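ABC-type transport auxiliary lipoprotein component domain-containing protein (Xanthomonas campestris pv. campestris, PDB 2IQI) is of unconfirmed function but is probably a lipoprotein that assists an ABC-type transport system at the cell envelope. Local coordinates at residues Y13-R18 and Q164-V169; P26-Q31 and T180-S185; L33-S38 and K102-V107; N49-P54 and R109-Y114; N127-H132 and V139-F144. All blocks are in the same frame, centred on the assembly; numbering follows the deposited sequence.

Contact 1 of 5, residues Y13-R18 and Q164-V169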
# COMPACT_ATOMS: atom_id res chain seq x y z
N TYR A 13 6.10 -15.02 -6.26
CA TYR A 13 5.25 -14.01 -6.90
C TYR A 13 5.83 -12.59 -6.88
O TYR A 13 6.41 -12.16 -5.89
CB TYR A 13 3.83 -14.06 -6.31
CG TYR A 13 3.20 -15.39 -6.59
CD1 TYR A 13 2.78 -15.72 -7.88
CD2 TYR A 13 3.09 -16.35 -5.59
CE1 TYR A 13 2.20 -16.95 -8.17
CE2 TYR A 13 2.52 -17.63 -5.87
CZ TYR A 13 2.08 -17.91 -7.16
OH TYR A 13 1.57 -19.13 -7.47
N ALA A 14 5.67 -11.88 -7.99
CA ALA A 14 6.09 -10.50 -8.07
C ALA A 14 5.08 -9.72 -8.87
O ALA A 14 5.11 -9.73 -10.12
CB ALA A 14 7.46 -10.37 -8.68
N PRO A 15 4.16 -9.05 -8.16
CA PRO A 15 3.23 -8.18 -8.83
C PRO A 15 3.90 -6.96 -9.43
O PRO A 15 4.97 -6.53 -9.00
CB PRO A 15 2.26 -7.78 -7.71
CG PRO A 15 2.40 -8.86 -6.70
CD PRO A 15 3.88 -9.15 -6.73
N THR A 16 3.23 -6.43 -10.43
CA THR A 16 3.65 -5.28 -11.19
C THR A 16 2.57 -4.26 -10.99
O THR A 16 1.41 -4.50 -11.34
CB THR A 16 3.75 -5.64 -12.65
OG1 THR A 16 4.73 -6.66 -12.76
CG2 THR A 16 4.19 -4.44 -13.49
N VAL A 17 2.95 -3.15 -10.38
CA VAL A 17 2.04 -2.10 -10.03
C VAL A 17 2.48 -0.86 -10.76
O VAL A 17 3.45 -0.23 -10.39
CB VAL A 17 2.05 -1.83 -8.50
CG1 VAL A 17 1.36 -0.52 -8.20
CG2 VAL A 17 1.40 -2.96 -7.76
N ARG A 18 1.71 -0.53 -11.79
CA ARG A 18 1.78 0.75 -12.49
C ARG A 18 0.55 1.61 -12.13
O ARG A 18 -0.58 1.21 -12.34
CB ARG A 18 1.92 0.50 -14.00
CG ARG A 18 2.95 -0.61 -14.27
CD ARG A 18 3.65 -0.53 -15.61
NE ARG A 18 4.87 -1.35 -15.61
CZ ARG A 18 6.07 -0.95 -15.18
NH1 ARG A 18 6.28 0.26 -14.67
NH2 ARG A 18 7.09 -1.80 -15.24
N GLN A 164 -4.07 -6.30 -8.00
CA GLN A 164 -5.21 -5.44 -8.09
C GLN A 164 -5.39 -4.60 -6.79
O GLN A 164 -5.62 -3.37 -6.88
CB GLN A 164 -6.45 -6.26 -8.40
CG GLN A 164 -6.60 -6.81 -9.83
CD GLN A 164 -7.53 -8.04 -9.86
OE1 GLN A 164 -7.22 -9.05 -10.47
NE2 GLN A 164 -8.65 -7.96 -9.16
N ALA A 165 -5.25 -5.23 -5.61
CA ALA A 165 -5.40 -4.53 -4.33
C ALA A 165 -4.27 -3.53 -4.10
O ALA A 165 -4.49 -2.40 -3.60
CB ALA A 165 -5.46 -5.50 -3.19
N LEU A 166 -3.05 -3.94 -4.46
CA LEU A 166 -1.92 -3.07 -4.36
C LEU A 166 -2.12 -1.88 -5.21
O LEU A 166 -1.86 -0.77 -4.75
CB LEU A 166 -0.65 -3.75 -4.84
CG LEU A 166 0.24 -4.21 -3.71
CD1 LEU A 166 1.08 -5.42 -4.15
CD2 LEU A 166 1.06 -3.04 -3.24
N THR A 167 -2.56 -2.09 -6.46
CA THR A 167 -2.68 -1.00 -7.42
C THR A 167 -3.74 -0.02 -6.91
O THR A 167 -3.49 1.19 -6.83
CB THR A 167 -2.98 -1.51 -8.83
OG1 THR A 167 -1.89 -2.31 -9.28
CG2 THR A 167 -3.19 -0.35 -9.83
N GLN A 168 -4.89 -0.55 -6.49
CA GLN A 168 -5.97 0.30 -5.97
C GLN A 168 -5.62 1.08 -4.69
O GLN A 168 -5.90 2.27 -4.64
CB GLN A 168 -7.29 -0.47 -5.84
CG GLN A 168 -8.40 0.34 -5.25
CD GLN A 168 -9.69 -0.45 -5.02
OE1 GLN A 168 -9.95 -1.47 -5.65
NE2 GLN A 168 -10.53 0.05 -4.11
N VAL A 169 -5.00 0.45 -3.68
CA VAL A 169 -4.66 1.19 -2.44
C VAL A 169 -3.61 2.26 -2.70
O VAL A 169 -3.73 3.35 -2.15
CB VAL A 169 -4.33 0.28 -1.17
CG1 VAL A 169 -2.90 -0.25 -1.14
CG2 VAL A 169 -4.62 1.02 0.12
O HOH W 1 -0.98 -2.18 -11.84

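Contact 2 of 5, residues P26-Q31 and T180-S185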
# COMPACT_ATOMS: atom_id res chain seq x y z
N PRO A 26 -3.58 17.68 -7.86
CA PRO A 26 -2.81 18.91 -7.98
C PRO A 26 -1.37 18.58 -8.35
O PRO A 26 -0.80 17.56 -7.87
CB PRO A 26 -2.84 19.50 -6.57
CG PRO A 26 -3.13 18.36 -5.70
CD PRO A 26 -4.05 17.48 -6.49
N GLN A 27 -0.81 19.42 -9.23
CA GLN A 27 0.63 19.50 -9.47
C GLN A 27 1.21 20.34 -8.36
O GLN A 27 0.82 21.49 -8.22
CB GLN A 27 0.91 20.13 -10.81
CG GLN A 27 2.36 19.98 -11.22
CD GLN A 27 2.53 19.84 -12.72
OE1 GLN A 27 1.91 20.57 -13.51
NE2 GLN A 27 3.37 18.88 -13.12
N VAL A 28 2.10 19.78 -7.55
CA VAL A 28 2.57 20.48 -6.36
C VAL A 28 4.03 20.90 -6.50
O VAL A 28 4.67 20.65 -7.52
CB VAL A 28 2.39 19.66 -5.05
CG1 VAL A 28 0.93 19.22 -4.86
CG2 VAL A 28 3.35 18.49 -5.01
N SER A 29 4.57 21.55 -5.47
CA SER A 29 5.99 21.89 -5.45
C SER A 29 6.64 21.73 -4.05
O SER A 29 7.82 22.08 -3.88
CB SER A 29 6.21 23.29 -5.97
OG SER A 29 5.91 24.19 -4.93
N TRP A 30 5.87 21.24 -3.07
CA TRP A 30 6.47 20.78 -1.81
C TRP A 30 7.17 19.41 -2.05
O TRP A 30 7.16 18.86 -3.19
CB TRP A 30 5.47 20.76 -0.66
CG TRP A 30 4.13 20.23 -1.04
CD1 TRP A 30 3.08 20.94 -1.49
CD2 TRP A 30 3.71 18.86 -1.01
NE1 TRP A 30 2.02 20.11 -1.75
CE2 TRP A 30 2.38 18.82 -1.47
CE3 TRP A 30 4.33 17.65 -0.64
CZ2 TRP A 30 1.64 17.63 -1.55
CZ3 TRP A 30 3.59 16.45 -0.74
CH2 TRP A 30 2.26 16.46 -1.18
N GLN A 31 7.82 18.89 -1.00
CA GLN A 31 8.71 17.78 -1.16
C GLN A 31 8.31 16.73 -0.19
O GLN A 31 7.96 17.06 0.95
CB GLN A 31 10.15 18.19 -0.91
CG GLN A 31 10.66 19.18 -1.95
CD GLN A 31 12.19 19.26 -2.01
OE1 GLN A 31 12.75 19.70 -3.04
NE2 GLN A 31 12.88 18.81 -0.93
N THR A 180 -4.31 16.24 0.17
CA THR A 180 -4.21 16.67 1.55
C THR A 180 -2.97 17.57 1.74
O THR A 180 -3.06 18.64 2.36
CB THR A 180 -4.15 15.49 2.54
OG1 THR A 180 -5.22 14.56 2.26
CG2 THR A 180 -4.28 16.00 3.94
N GLY A 181 -1.84 17.16 1.18
CA GLY A 181 -0.64 17.95 1.27
C GLY A 181 -0.87 19.35 0.77
O GLY A 181 -0.54 20.32 1.45
N GLN A 182 -1.45 19.44 -0.42
CA GLN A 182 -1.70 20.70 -1.09
C GLN A 182 -2.71 21.60 -0.35
O GLN A 182 -2.58 22.81 -0.35
CB GLN A 182 -2.17 20.41 -2.51
CG GLN A 182 -2.30 21.63 -3.43
CD GLN A 182 -1.01 22.44 -3.60
OE1 GLN A 182 0.05 22.13 -3.02
NE2 GLN A 182 -1.10 23.48 -4.40
N GLN A 183 -3.72 21.02 0.30
CA GLN A 183 -4.66 21.86 1.01
C GLN A 183 -3.99 22.40 2.24
O GLN A 183 -4.33 23.51 2.68
CB GLN A 183 -5.99 21.15 1.31
CG GLN A 183 -6.88 21.16 0.07
CD GLN A 183 -8.06 20.16 0.08
OE1 GLN A 183 -8.18 19.29 0.97
NE2 GLN A 183 -8.93 20.29 -0.93
N ASP A 184 -3.05 21.65 2.79
CA ASP A 184 -2.33 22.11 3.98
C ASP A 184 -1.35 23.19 3.56
O ASP A 184 -1.21 24.19 4.24
CB ASP A 184 -1.57 21.01 4.67
CG ASP A 184 -0.80 21.52 5.90
OD1 ASP A 184 0.40 21.83 5.79
OD2 ASP A 184 -1.41 21.60 6.98
N SER A 185 -0.68 22.98 2.43
CA SER A 185 0.37 23.88 2.02
C SER A 185 -0.17 25.28 1.79
O SER A 185 0.53 26.26 2.02
CB SER A 185 1.07 23.35 0.78
OG SER A 185 1.26 24.39 -0.15
O HOH W 2 1.97 23.39 -4.19

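Contact 3 of 5, residues L33-S38 and K102-V107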
# COMPACT_ATOMS: atom_id res chain seq x y z
N LEU A 33 8.79 13.00 1.74
CA LEU A 33 9.57 11.89 2.22
C LEU A 33 8.60 10.74 2.51
O LEU A 33 7.68 10.90 3.33
CB LEU A 33 10.38 12.27 3.48
CG LEU A 33 10.88 11.01 4.22
CD1 LEU A 33 11.98 10.38 3.43
CD2 LEU A 33 11.32 11.24 5.67
N VAL A 34 8.80 9.59 1.85
CA VAL A 34 7.99 8.42 2.11
C VAL A 34 8.75 7.57 3.13
O VAL A 34 9.79 7.01 2.82
CB VAL A 34 7.70 7.62 0.81
CG1 VAL A 34 6.93 6.33 1.11
CG2 VAL A 34 6.96 8.46 -0.20
N ALA A 35 8.22 7.45 4.34
CA ALA A 35 8.83 6.59 5.36
C ALA A 35 8.76 5.07 5.04
O ALA A 35 8.02 4.63 4.14
CB ALA A 35 8.21 6.88 6.71
N LYS A 36 9.54 4.27 5.78
CA LYS A 36 9.35 2.82 5.76
C LYS A 36 8.01 2.54 6.41
O LYS A 36 7.76 3.03 7.51
CB LYS A 36 10.46 2.07 6.54
CG LYS A 36 11.69 1.76 5.71
CD LYS A 36 12.42 0.47 6.17
CE LYS A 36 13.87 0.33 5.49
NZ LYS A 36 15.01 -0.18 6.44
N PRO A 37 7.14 1.77 5.74
CA PRO A 37 5.90 1.30 6.37
C PRO A 37 6.22 0.46 7.57
O PRO A 37 7.27 -0.21 7.60
CB PRO A 37 5.27 0.43 5.29
CG PRO A 37 5.83 1.00 4.01
CD PRO A 37 7.25 1.30 4.34
N SER A 38 5.37 0.51 8.57
CA SER A 38 5.59 -0.29 9.76
C SER A 38 4.51 -1.38 9.80
O SER A 38 3.44 -1.21 9.18
CB SER A 38 5.62 0.58 11.02
OG SER A 38 4.41 1.28 11.19
N LYS A 102 6.08 14.37 5.35
CA LYS A 102 6.47 12.98 5.54
C LYS A 102 5.22 12.09 5.50
O LYS A 102 4.28 12.32 6.26
CB LYS A 102 7.23 12.81 6.86
CG LYS A 102 7.52 11.36 7.29
CD LYS A 102 7.60 11.21 8.84
CE LYS A 102 8.73 10.23 9.25
NZ LYS A 102 8.77 9.89 10.72
N LEU A 103 5.22 11.10 4.60
CA LEU A 103 4.13 10.09 4.50
C LEU A 103 4.50 8.84 5.26
O LEU A 103 5.40 8.09 4.83
CB LEU A 103 3.84 9.73 3.06
CG LEU A 103 2.83 8.63 2.80
CD1 LEU A 103 1.46 8.96 3.32
CD2 LEU A 103 2.76 8.36 1.31
N ALA A 104 3.79 8.61 6.37
CA ALA A 104 4.01 7.41 7.18
C ALA A 104 2.83 6.40 7.13
O ALA A 104 1.69 6.73 7.49
CB ALA A 104 4.32 7.81 8.61
N ILE A 105 3.13 5.18 6.72
CA ILE A 105 2.13 4.14 6.57
C ILE A 105 2.29 3.05 7.62
O ILE A 105 3.36 2.54 7.82
CB ILE A 105 2.19 3.54 5.16
CG1 ILE A 105 1.96 4.61 4.10
CG2 ILE A 105 1.09 2.53 4.96
CD1 ILE A 105 2.41 4.16 2.71
N ASP A 106 1.22 2.70 8.31
CA ASP A 106 1.22 1.54 9.19
C ASP A 106 0.31 0.52 8.51
O ASP A 106 -0.84 0.85 8.19
CB ASP A 106 0.70 1.92 10.55
CG ASP A 106 0.86 0.81 11.57
OD1 ASP A 106 2.01 0.27 11.71
OD2 ASP A 106 -0.16 0.49 12.25
N VAL A 107 0.85 -0.67 8.23
CA VAL A 107 0.11 -1.75 7.55
C VAL A 107 -0.54 -2.70 8.57
O VAL A 107 0.15 -3.22 9.46
CB VAL A 107 1.03 -2.55 6.63
CG1 VAL A 107 0.27 -3.71 6.02
CG2 VAL A 107 1.59 -1.65 5.55
O HOH W 3 5.17 5.09 4.86

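Contact 4 of 5, residues N49-P54 and R109-Y114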
# COMPACT_ATOMS: atom_id res chain seq x y z
N ASN A 49 0.32 -14.31 3.76
CA ASN A 49 -0.71 -14.61 4.73
C ASN A 49 -2.06 -14.99 4.15
O ASN A 49 -2.49 -14.50 3.09
CB ASN A 49 -0.87 -13.45 5.67
CG ASN A 49 0.42 -13.08 6.34
OD1 ASN A 49 1.35 -13.88 6.39
ND2 ASN A 49 0.49 -11.86 6.89
N VAL A 50 -2.71 -15.90 4.86
CA VAL A 50 -4.02 -16.37 4.51
C VAL A 50 -4.80 -16.58 5.80
O VAL A 50 -4.27 -17.10 6.77
CB VAL A 50 -3.93 -17.64 3.60
CG1 VAL A 50 -3.06 -18.71 4.24
CG2 VAL A 50 -5.33 -18.18 3.22
N ARG A 51 -6.05 -16.13 5.82
CA ARG A 51 -6.95 -16.31 6.95
C ARG A 51 -8.06 -17.27 6.51
O ARG A 51 -9.09 -16.83 5.98
CB ARG A 51 -7.54 -14.94 7.33
CG ARG A 51 -8.48 -14.93 8.54
CD ARG A 51 -8.88 -13.54 8.95
NE ARG A 51 -7.73 -12.64 9.06
CZ ARG A 51 -7.17 -12.24 10.19
NH1 ARG A 51 -7.62 -12.65 11.36
NH2 ARG A 51 -6.14 -11.42 10.14
N PRO A 52 -7.84 -18.60 6.65
CA PRO A 52 -8.88 -19.50 6.18
C PRO A 52 -10.15 -19.46 7.02
O PRO A 52 -11.21 -19.78 6.49
CB PRO A 52 -8.21 -20.86 6.27
CG PRO A 52 -7.21 -20.70 7.35
CD PRO A 52 -6.67 -19.34 7.16
N THR A 53 -10.06 -19.11 8.30
CA THR A 53 -11.25 -18.80 9.11
C THR A 53 -10.96 -17.58 9.96
O THR A 53 -9.80 -17.28 10.25
CB THR A 53 -11.72 -19.95 10.11
OG1 THR A 53 -10.60 -20.48 10.84
CG2 THR A 53 -12.49 -21.06 9.39
N PRO A 54 -12.02 -16.91 10.40
CA PRO A 54 -11.89 -15.54 10.87
C PRO A 54 -10.88 -15.25 11.99
O PRO A 54 -10.20 -14.22 11.91
CB PRO A 54 -13.32 -15.14 11.21
CG PRO A 54 -14.17 -16.12 10.35
CD PRO A 54 -13.41 -17.39 10.45
N ARG A 109 -3.35 -5.16 7.78
CA ARG A 109 -3.64 -6.45 7.19
C ARG A 109 -3.05 -6.50 5.80
O ARG A 109 -3.14 -5.53 5.03
CB ARG A 109 -5.15 -6.71 7.19
CG ARG A 109 -5.66 -7.02 8.63
CD ARG A 109 -6.99 -7.61 8.61
NE ARG A 109 -7.93 -6.73 7.92
CZ ARG A 109 -8.84 -7.16 7.06
NH1 ARG A 109 -8.93 -8.46 6.76
NH2 ARG A 109 -9.66 -6.30 6.47
N PHE A 110 -2.36 -7.61 5.52
CA PHE A 110 -1.86 -7.95 4.19
C PHE A 110 -2.09 -9.47 3.99
O PHE A 110 -1.22 -10.31 4.30
CB PHE A 110 -0.39 -7.58 4.06
CG PHE A 110 0.04 -7.32 2.66
CD1 PHE A 110 0.34 -8.36 1.80
CD2 PHE A 110 0.14 -6.01 2.18
CE1 PHE A 110 0.72 -8.11 0.50
CE2 PHE A 110 0.53 -5.76 0.90
CZ PHE A 110 0.81 -6.80 0.05
N GLU A 111 -3.27 -9.84 3.51
CA GLU A 111 -3.67 -11.23 3.62
C GLU A 111 -4.67 -11.68 2.58
O GLU A 111 -5.47 -10.89 2.08
CB GLU A 111 -4.21 -11.51 5.02
CG GLU A 111 -5.48 -10.71 5.34
CD GLU A 111 -5.90 -10.78 6.80
OE1 GLU A 111 -6.96 -11.38 7.09
OE2 GLU A 111 -5.17 -10.26 7.68
N SER A 112 -4.62 -12.96 2.25
CA SER A 112 -5.68 -13.60 1.51
C SER A 112 -6.80 -13.97 2.47
O SER A 112 -6.60 -14.80 3.34
CB SER A 112 -5.15 -14.84 0.84
OG SER A 112 -6.12 -15.35 -0.01
N ASP A 113 -7.95 -13.32 2.35
CA ASP A 113 -9.01 -13.43 3.36
C ASP A 113 -10.22 -14.15 2.79
O ASP A 113 -10.83 -13.69 1.82
CB ASP A 113 -9.39 -12.04 3.86
CG ASP A 113 -10.47 -12.05 4.97
OD1 ASP A 113 -10.70 -13.08 5.65
OD2 ASP A 113 -11.08 -10.96 5.16
N TYR A 114 -10.53 -15.30 3.39
CA TYR A 114 -11.64 -16.12 2.88
C TYR A 114 -12.98 -15.52 3.26
O TYR A 114 -13.94 -15.68 2.53
CB TYR A 114 -11.55 -17.58 3.34
CG TYR A 114 -10.75 -18.46 2.43
CD1 TYR A 114 -11.38 -19.25 1.45
CD2 TYR A 114 -9.36 -18.51 2.54
CE1 TYR A 114 -10.63 -20.08 0.61
CE2 TYR A 114 -8.60 -19.31 1.73
CZ TYR A 114 -9.22 -20.09 0.76
OH TYR A 114 -8.43 -20.88 -0.04
O HOH W 4 1.19 -11.59 2.87

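Contact 5 of 5, residues N127-H132 and V139-F144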
# COMPACT_ATOMS: atom_id res chain seq x y z
N ASN A 127 -2.98 2.43 7.49
CA ASN A 127 -3.24 3.79 7.93
C ASN A 127 -2.08 4.72 7.56
O ASN A 127 -0.92 4.45 7.89
CB ASN A 127 -3.45 3.80 9.43
CG ASN A 127 -3.71 5.18 9.99
OD1 ASN A 127 -2.77 5.85 10.46
ND2 ASN A 127 -4.97 5.62 9.96
N ALA A 128 -2.39 5.80 6.86
CA ALA A 128 -1.39 6.79 6.50
C ALA A 128 -1.53 8.03 7.34
O ALA A 128 -2.63 8.53 7.55
CB ALA A 128 -1.52 7.18 5.03
N LYS A 129 -0.42 8.53 7.83
CA LYS A 129 -0.39 9.84 8.40
C LYS A 129 0.44 10.66 7.46
O LYS A 129 1.47 10.17 6.95
CB LYS A 129 0.31 9.79 9.74
CG LYS A 129 -0.43 9.03 10.79
CD LYS A 129 0.31 9.14 12.08
CE LYS A 129 -0.67 8.84 13.17
NZ LYS A 129 -1.26 7.47 13.15
N LEU A 130 0.01 11.90 7.24
CA LEU A 130 0.84 12.88 6.60
C LEU A 130 1.24 13.89 7.67
O LEU A 130 0.40 14.48 8.34
CB LEU A 130 0.07 13.56 5.47
CG LEU A 130 0.89 14.55 4.67
CD1 LEU A 130 2.03 13.80 3.92
CD2 LEU A 130 0.05 15.34 3.72
N LEU A 131 2.54 14.06 7.85
CA LEU A 131 3.10 14.98 8.84
C LEU A 131 3.80 16.13 8.15
O LEU A 131 4.34 15.97 7.05
CB LEU A 131 4.11 14.26 9.72
CG LEU A 131 3.50 13.22 10.66
CD1 LEU A 131 4.57 12.29 11.24
CD2 LEU A 131 2.74 13.94 11.80
N HIS A 132 3.78 17.29 8.79
CA HIS A 132 4.49 18.46 8.32
C HIS A 132 5.84 18.40 9.03
O HIS A 132 5.88 18.48 10.27
CB HIS A 132 3.69 19.73 8.67
CG HIS A 132 4.22 20.98 8.04
ND1 HIS A 132 4.72 22.04 8.77
CD2 HIS A 132 4.35 21.35 6.74
CE1 HIS A 132 5.13 22.99 7.96
NE2 HIS A 132 4.91 22.60 6.72
N VAL A 139 -0.93 16.49 9.85
CA VAL A 139 -1.80 17.17 8.91
C VAL A 139 -3.14 16.45 8.84
O VAL A 139 -4.17 17.06 8.96
CB VAL A 139 -1.17 17.27 7.54
CG1 VAL A 139 -2.20 17.70 6.52
CG2 VAL A 139 -0.02 18.25 7.57
N ALA A 140 -3.11 15.13 8.66
CA ALA A 140 -4.30 14.28 8.60
C ALA A 140 -3.87 12.82 8.61
O ALA A 140 -2.68 12.48 8.52
CB ALA A 140 -5.11 14.56 7.37
N SER A 141 -4.87 11.96 8.72
CA SER A 141 -4.67 10.56 8.93
C SER A 141 -5.87 9.94 8.27
O SER A 141 -6.93 10.57 8.24
CB SER A 141 -4.68 10.25 10.42
OG SER A 141 -4.01 9.02 10.67
N ARG A 142 -5.70 8.75 7.71
CA ARG A 142 -6.77 8.04 7.03
C ARG A 142 -6.50 6.56 6.91
O ARG A 142 -5.42 6.15 6.51
CB ARG A 142 -7.03 8.61 5.64
CG ARG A 142 -8.15 7.88 4.98
CD ARG A 142 -8.56 8.41 3.66
NE ARG A 142 -9.27 9.67 3.79
CZ ARG A 142 -9.81 10.31 2.76
NH1 ARG A 142 -9.74 9.79 1.53
NH2 ARG A 142 -10.44 11.47 2.97
N THR A 143 -7.51 5.77 7.22
CA THR A 143 -7.48 4.33 7.04
C THR A 143 -7.98 3.99 5.65
O THR A 143 -8.99 4.52 5.22
CB THR A 143 -8.30 3.66 8.12
OG1 THR A 143 -7.61 3.88 9.36
CG2 THR A 143 -8.43 2.17 7.90
N PHE A 144 -7.23 3.16 4.94
CA PHE A 144 -7.59 2.68 3.60
C PHE A 144 -7.74 1.18 3.70
O PHE A 144 -6.82 0.55 4.19
CB PHE A 144 -6.48 3.00 2.59
CG PHE A 144 -6.30 4.47 2.31
CD1 PHE A 144 -6.99 5.08 1.28
CD2 PHE A 144 -5.43 5.24 3.10
CE1 PHE A 144 -6.81 6.44 1.04
CE2 PHE A 144 -5.25 6.58 2.86
CZ PHE A 144 -5.94 7.20 1.81

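Contact 1 of 5, residues Y13-R18 and Q164-V169
Val17 lays both its methyls against helix 155-185, overlapping the start of Leu166 and the hydroxyl of Thr167. This is a loop packed on a helix: the chain leaving strand 11-13 crosses the long C-terminal helix of the alpha/beta fold of the ABC-type transport auxiliary lipoprotein family. With CG1 anti to the backbone N (chi1 166°), Val17 CG2 is left beside that nitrogen and lodges 3.7 Å from Leu166 CB. The two side chains cross at about a right angle there. The other branch, Val17 CG1, slides along Thr167 and comes 3.9 Å from its OG1. Two residues earlier, Pro15 CB approaches the tip of the same leucine, Leu166 CD1, only loosely, at 4.4 Å. Helix 69-82 also packs here, with Met72 against Pro15 and Leu166 and Ser76 against Val17 and Leu166.

The polar half runs through a water. Thr167 holds OG1 anti to its carbonyl carbon (chi1 -63°), which lets the hydroxyl bond back to Glu163 O one helical turn earlier and also take a hydrogen from water 1, whose oxygen is 2.7 Å from Thr167 OG1. On its loop side the water accepts from Arg18 N at 3.2 Å and makes a weak bond to Thr16 O. Glu163 serves the loop a second time, its OE1 bonding to Thr16 N. Thr167's methyl, anti to the backbone N, ends up on a loop carbonyl, with Thr167 CG2 3.9 Å from Arg18 O.

Contact 2 of 5, residues P26-Q31 and T180-S185
Pro26 opens the segment by resting its ring on the aliphatic part of Gln182, Pro26 CB lying 3.8 Å from Gln182 CG as the two slide past each other in opposite directions. Next, Val28 CG1, beside the backbone N (chi1 -55°), reaches the end of the same glutamine, 3.6 Å from Gln182 OE1, while CG2 sits over a face of the Trp30 indole near the rim. At Ser29 the backbone N gives a weak bond to water 2. Trp30 then turns its indole across the end of helix 155-185, pinning the loop that leads into strand 31-34: Trp30 NE1 donates to Gln182 OE1 at 3.1 Å, somewhat bent (142° at the hydrogen), with the oxygen in the ring plane and the nitrogen in the carbonyl plane. On its six-membered ring Trp30 CZ2 meets the bare CA of Gly181 at 3.6 Å, and on the five-membered ring Trp30 CD1 meets Ser185 CB at 3.9 Å. Tyr101 packs edge-to-face with the same indole.

The bend of Gln182 at chi2 (58°) brings its amide back to the indole. Gln182 OE1 also accepts from water 2, at 2.6 Å, so one side-chain carbonyl collects both a ring N-H and a water where the loop meets the helix.

Contact 3 of 5, residues L33-S38 and K102-V107
Ser38 OG donates to Asp106 OD1 at 2.7 Å, using the carboxylate's anti lone pair; the hydroxyl is placed there by a chi1 of 60°, between the backbone N and the carbonyl carbon. The same serine is held through its backbone, with Ser38 N bonded to Ile105 O at 3.0 Å and Ser38 O taking Val107 N at 2.8 Å, almost along the C=O axis. At the other end a true parallel strand pair forms, where Leu33 O accepts from Leu103 N at 2.8 Å and Leu103 O accepts from Ala35 N at 2.9 Å. Between the two bonded ends the register slips by one residue as the chain bows out through Lys36. Water 3 bridges the gap, accepting from Ile105 N at 2.8 Å and donating to Ala35 O and to Leu103 O, which already takes Ala35 N.

Packing follows the backbone. Leu33 CD2 runs beside the start of Lys102, 4.1 Å from Lys102 CG. On the other face lie Val34, against Val78 of helix 69-82, and Leu103, against Thr177 of helix 155-185; further along, Pro37 CB is 4.2 Å from Val107 CG2. Strand 101-110 is flanked by strand 31-34 and, antiparallel, by strand 121-132.

Contact 4 of 5, residues N49-P54 and R109-Y114
Glu111 OE1 is gripped by three nitrogens: Arg51 NE at 2.5 Å, in a fairly straight bond, 161° at the hydrogen, a weaker bent bond from Arg51 NH2, and a salt-bridge contact from Arg109 NH1 at 3.5 Å. The partner oxygen, Glu111 OE2, takes Arg51 NH2 at 2.9 Å. Both carboxylate oxygens use their syn lone pairs, so the arginine grips side-on with its plane only 11° from that of the carboxylate. Arg51 bends at chi3 (-49°) to lay the group there, and its NH1 reaches back to Pro54 O, which should fix the rotation of the guanidinium. Arg109 is held mainly by Glu125, through its NE, and its NH1 makes a long salt bridge to Asp113, whose OD1 bonds to Ala115 N.

Next to this charged cluster, strands 49-51 and 112-113 run parallel, just past the corner where the chain of strand 101-110 turns at Glu111. Ser112 N bonds to Asn49 O at 2.8 Å, and Arg51 N bonds to Ser112 O at 2.9 Å. Water 4 joins Asn49 N to Phe110 O. On the face away from the salt bridges, Val50 CG2 touches the edge of the Tyr114 ring, 3.8 Å from Tyr114 CE2, while Ser112 OG bonds to Tyr60 OH.

Contact 5 of 5, residues N127-H132 and V139-F144
Asn127 CG lies anti to its backbone N (chi1 179°) and the amide is swung across it (chi2 -95°), aiming ND2 at the neighbouring strand; Thr143 answers with OG1 beside its own backbone N (chi1 -67°). The result is a bond from Asn127 ND2 to Thr143 OG1 at 3.2 Å, with the hydroxyl oxygen in the amide plane and the two side chains crossing at about a right angle. Further along the same face, Ser141 OG is anti to its backbone N and gives only a weak bond to Ala128 O, while Lys129 CG passes 3.6 Å from Ser141 OG.

The backbones form an antiparallel hairpin. Ala128 and Arg142 are a hydrogen-bonded pair joined by bonds in each direction, and Leu130 N bonds to Ala140 O at 3.0 Å. Toward its turn the pairing is bulged: Leu130 O is taken by Val139 N, 2.8 Å away, so Val139 and Ala140 together oppose Leu130 in a classic beta bulge. Val139 CG1 then lies 4.3 Å from Leu130 CD2, and Val139 CG2 is 4.1 Å from His132 CB.

Ala128 CB meets the edge of the Phe144 ring, 4.4 Å from Phe144 CE2, on the face covered by helix 155-185, which contributes Leu173 against Ala128 and Trp176 edge-to-face with Phe144. Along its other edge, strand 121-132 pairs with strand 101-110 through alternate backbone bonds.

From the N terminus the chain opens contacts 1, 2, 3 and 4 in turn before closing any. Contact 3 closes first, pairing 33-38 with 102-107, and contact 4 follows at once on 109-114, so these two cross. Contact 5 is a local hairpin that opens and closes after both. Helix 155-185 then closes contact 1 near its middle and contact 2 near its end; these cross as well, and each encloses contacts 3, 4 and 5. Contacts 3 and 5 lie on neighbouring strands, probably joined by Asn127 N to Asp106 O, and the hairpin touches the helix through Phe144 with Val169 and Leu130 with Gly181. Contacts 2 and 4 lie far apart, their centres about 36 Å from each other.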